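Side-chain contact in enterochelin esterase (Salmonella enterica subsp. enterica serovar Typhimurium, PDB 3MGA), which probably hydrolyses the ester bonds of ferric enterobactin, the iron-loaded siderophore, as an alpha/beta-hydrolase esterase: residues A[311-316]-A[351-356]. Sequence-based numbering, arbitrary orientation.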
ATOM      1  N   SER A 311       9.285  -4.939   3.622  1.00 36.23           N
ATOM      2  CA  SER A 311       8.732  -5.037   2.284  1.00 36.86           C
ATOM      3  C   SER A 311       7.262  -5.426   2.328  1.00 36.87           C
ATOM      4  O   SER A 311       6.907  -6.501   2.828  1.00 37.10           O
ATOM      5  CB  SER A 311       9.485  -6.054   1.447  1.00 37.92           C
ATOM      6  OG  SER A 311       8.862  -6.187   0.172  1.00 37.81           O
ATOM      7  N   GLN A 312       6.420  -4.543   1.801  1.00 36.23           N
ATOM      8  CA  GLN A 312       4.982  -4.771   1.743  1.00 37.35           C
ATOM      9  C   GLN A 312       4.641  -4.924   0.265  1.00 37.90           C
ATOM     10  O   GLN A 312       4.970  -4.049  -0.537  1.00 37.72           O
ATOM     11  CB  GLN A 312       4.219  -3.584   2.342  1.00 37.12           C
ATOM     12  CG  GLN A 312       4.751  -3.124   3.697  1.00 36.57           C
ATOM     13  CD  GLN A 312       3.904  -2.048   4.347  1.00 34.96           C
ATOM     14  OE1 GLN A 312       4.364  -0.931   4.544  1.00 38.23           O
ATOM     15  NE2 GLN A 312       2.648  -2.371   4.650  1.00 34.97           N
ATOM     16  N   SER A 313       4.010  -6.043  -0.093  1.00 39.17           N
ATOM     17  CA  SER A 313       3.643  -6.334  -1.488  1.00 39.92           C
ATOM     18  C   SER A 313       4.837  -6.151  -2.430  1.00 39.94           C
ATOM     19  O   SER A 313       4.706  -5.610  -3.527  1.00 38.56           O
ATOM     20  CB  SER A 313       2.471  -5.462  -1.937  1.00 39.36           C
ATOM     21  OG  SER A 313       1.312  -5.754  -1.196  1.00 40.71           O
ATOM     22  N   GLY A 314       5.999  -6.615  -1.988  1.00 40.92           N
ATOM     23  CA  GLY A 314       7.227  -6.489  -2.770  1.00 42.42           C
ATOM     24  C   GLY A 314       7.113  -7.011  -4.187  1.00 43.98           C
ATOM     25  O   GLY A 314       6.611  -8.111  -4.420  1.00 43.85           O
ATOM     26  N   SER A 315       7.577  -6.206  -5.140  1.00 45.73           N
ATOM     27  CA  SER A 315       7.534  -6.574  -6.550  1.00 47.65           C
ATOM     28  C   SER A 315       8.706  -7.492  -6.888  1.00 49.82           C
ATOM     29  O   SER A 315       9.572  -7.141  -7.684  1.00 50.42           O
ATOM     30  CB  SER A 315       7.570  -5.319  -7.415  1.00 47.01           C
ATOM     31  OG  SER A 315       6.459  -4.488  -7.127  1.00 49.10           O
ATOM     32  N   PHE A 316       8.714  -8.677  -6.280  1.00 51.64           N
ATOM     33  CA  PHE A 316       9.781  -9.653  -6.491  1.00 54.16           C
ATOM     34  C   PHE A 316       9.579 -10.479  -7.755  1.00 58.17           C
ATOM     35  O   PHE A 316      10.283 -11.460  -7.988  1.00 59.61           O
ATOM     36  CB  PHE A 316       9.967 -10.527  -5.253  1.00 53.36           C
ATOM     37  CG  PHE A 316      10.297  -9.738  -4.041  1.00 49.61           C
ATOM     38  CD1 PHE A 316      11.548  -9.142  -3.918  1.00 46.37           C
ATOM     39  CD2 PHE A 316       9.357  -9.548  -3.031  1.00 45.75           C
ATOM     40  CE1 PHE A 316      11.861  -8.387  -2.809  1.00 42.49           C
ATOM     41  CE2 PHE A 316       9.663  -8.786  -1.919  1.00 42.37           C
ATOM     42  CZ  PHE A 316      10.914  -8.206  -1.806  1.00 43.67           C
ATOM     43  N   VAL A 351      -3.218 -11.946   0.105  1.00 43.54           N
ATOM     44  CA  VAL A 351      -3.747 -13.095  -0.624  1.00 45.44           C
ATOM     45  C   VAL A 351      -4.594 -12.650  -1.824  1.00 48.01           C
ATOM     46  O   VAL A 351      -4.927 -13.469  -2.686  1.00 49.25           O
ATOM     47  CB  VAL A 351      -4.570 -14.041   0.297  1.00 47.45           C
ATOM     48  CG1 VAL A 351      -3.675 -14.678   1.339  1.00 46.89           C
ATOM     49  CG2 VAL A 351      -5.748 -13.305   0.970  1.00 44.38           C
ATOM     50  N   ARG A 352      -4.939 -11.359  -1.869  1.00 48.01           N
ATOM     51  CA  ARG A 352      -5.712 -10.787  -2.972  1.00 50.15           C
ATOM     52  C   ARG A 352      -4.800 -10.213  -4.078  1.00 50.28           C
ATOM     53  O   ARG A 352      -5.241  -9.423  -4.906  1.00 51.46           O
ATOM     54  CB  ARG A 352      -6.645  -9.687  -2.475  1.00 50.67           C
ATOM     55  CG  ARG A 352      -7.727 -10.113  -1.489  1.00 53.58           C
ATOM     56  CD  ARG A 352      -8.730 -11.002  -2.144  1.00 59.37           C
ATOM     57  NE  ARG A 352      -9.989 -11.097  -1.407  1.00 62.06           N
ATOM     58  CZ  ARG A 352     -11.057 -11.759  -1.852  1.00 65.57           C
ATOM     59  NH1 ARG A 352     -11.010 -12.387  -3.022  1.00 67.83           N
ATOM     60  NH2 ARG A 352     -12.173 -11.800  -1.133  1.00 68.09           N
ATOM     61  N   GLU A 353      -3.524 -10.582  -4.062  1.00 50.05           N
ATOM     62  CA  GLU A 353      -2.569 -10.178  -5.104  1.00 50.05           C
ATOM     63  C   GLU A 353      -1.719 -11.414  -5.366  1.00 50.72           C
ATOM     64  O   GLU A 353      -0.539 -11.447  -5.002  1.00 49.86           O
ATOM     65  CB  GLU A 353      -1.733  -8.961  -4.687  1.00 48.61           C
ATOM     66  CG  GLU A 353      -1.116  -9.046  -3.282  1.00 48.03           C
ATOM     67  CD  GLU A 353      -0.272  -7.841  -2.909  1.00 46.29           C
ATOM     68  OE1 GLU A 353       0.124  -7.756  -1.728  1.00 47.79           O
ATOM     69  OE2 GLU A 353      -0.011  -6.973  -3.774  1.00 48.03           O
ATOM     70  N   PRO A 354      -2.340 -12.451  -5.983  1.00 52.18           N
ATOM     71  CA  PRO A 354      -1.756 -13.763  -6.285  1.00 53.74           C
ATOM     72  C   PRO A 354      -0.343 -13.737  -6.825  1.00 54.08           C
ATOM     73  O   PRO A 354       0.533 -14.398  -6.270  1.00 54.13           O
ATOM     74  CB  PRO A 354      -2.703 -14.338  -7.347  1.00 55.79           C
ATOM     75  CG  PRO A 354      -3.995 -13.743  -7.059  1.00 56.50           C
ATOM     76  CD  PRO A 354      -3.747 -12.388  -6.422  1.00 54.11           C
ATOM     77  N   ILE A 355      -0.126 -12.985  -7.898  1.00 54.87           N
ATOM     78  CA  ILE A 355       1.188 -12.917  -8.513  1.00 55.74           C
ATOM     79  C   ILE A 355       2.206 -12.455  -7.481  1.00 52.75           C
ATOM     80  O   ILE A 355       3.213 -13.127  -7.247  1.00 52.27           O
ATOM     81  CB  ILE A 355       1.203 -11.997  -9.756  1.00 57.23           C
ATOM     82  CG1 ILE A 355       0.293 -12.570 -10.852  1.00 62.70           C
ATOM     83  CG2 ILE A 355       2.614 -11.857 -10.303  1.00 58.67           C
ATOM     84  CD1 ILE A 355       0.300 -11.776 -12.158  1.00 64.33           C
ATOM     85  N   VAL A 356       1.923 -11.321  -6.850  1.00 50.04           N
ATOM     86  CA  VAL A 356       2.812 -10.765  -5.840  1.00 47.94           C
ATOM     87  C   VAL A 356       2.952 -11.722  -4.659  1.00 47.20           C
ATOM     88  O   VAL A 356       4.057 -11.982  -4.199  1.00 46.85           O
ATOM     89  CB  VAL A 356       2.322  -9.393  -5.356  1.00 46.44           C
ATOM     90  CG1 VAL A 356       3.177  -8.887  -4.179  1.00 43.72           C
ATOM     91  CG2 VAL A 356       2.332  -8.398  -6.511  1.00 47.53           C
TER
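Glu353 meets Ser313 at the C-terminal edge of an alpha/beta-hydrolase sheet, where the loop after strand 308-312 faces the start of helix 354-367, just past the neighbouring parallel strand 344-350. Glu353 is the N-cap residue of that helix. Its CG is wedged next to both the backbone N and C (chi1 48°), and the chain is extended from there on, carrying the carboxylate across to the serine. Ser313 OG donates to Glu353 OE1 from the side of the second oxygen; their modelled separation of 2.4 Å is shorter than a normal hydrogen bond, so the exact length is doubtful. A carboxylate suits this place because each oxygen has work to do: OE1 also accepts from Gly350 N, while OE2 hydrogen-bonds to His383 ND1. Following the next-to-last strand and bonded to this histidine, Glu353 is probably the acid of a Ser-His-acid triad; Ser315 OG, in the same loop as Ser313, hydrogen-bonds to Ser289 OG of a probable GxSxG nucleophile elbow. Ser313 has a left-handed backbone, and its short side chain keeps OG near the main chain, where it also accepts from Trp388 NE1, a plausible second-shell support. Three residues on, in the first turn of the helix, Val356 supplies a compact branched surface. With CG1 anti to the backbone N (chi1 174°), this methyl reaches the 313-314 peptide, lying 3.6 Å from Ser313 C, and Val356 CG1 rests 3.5 Å from Gly314 O.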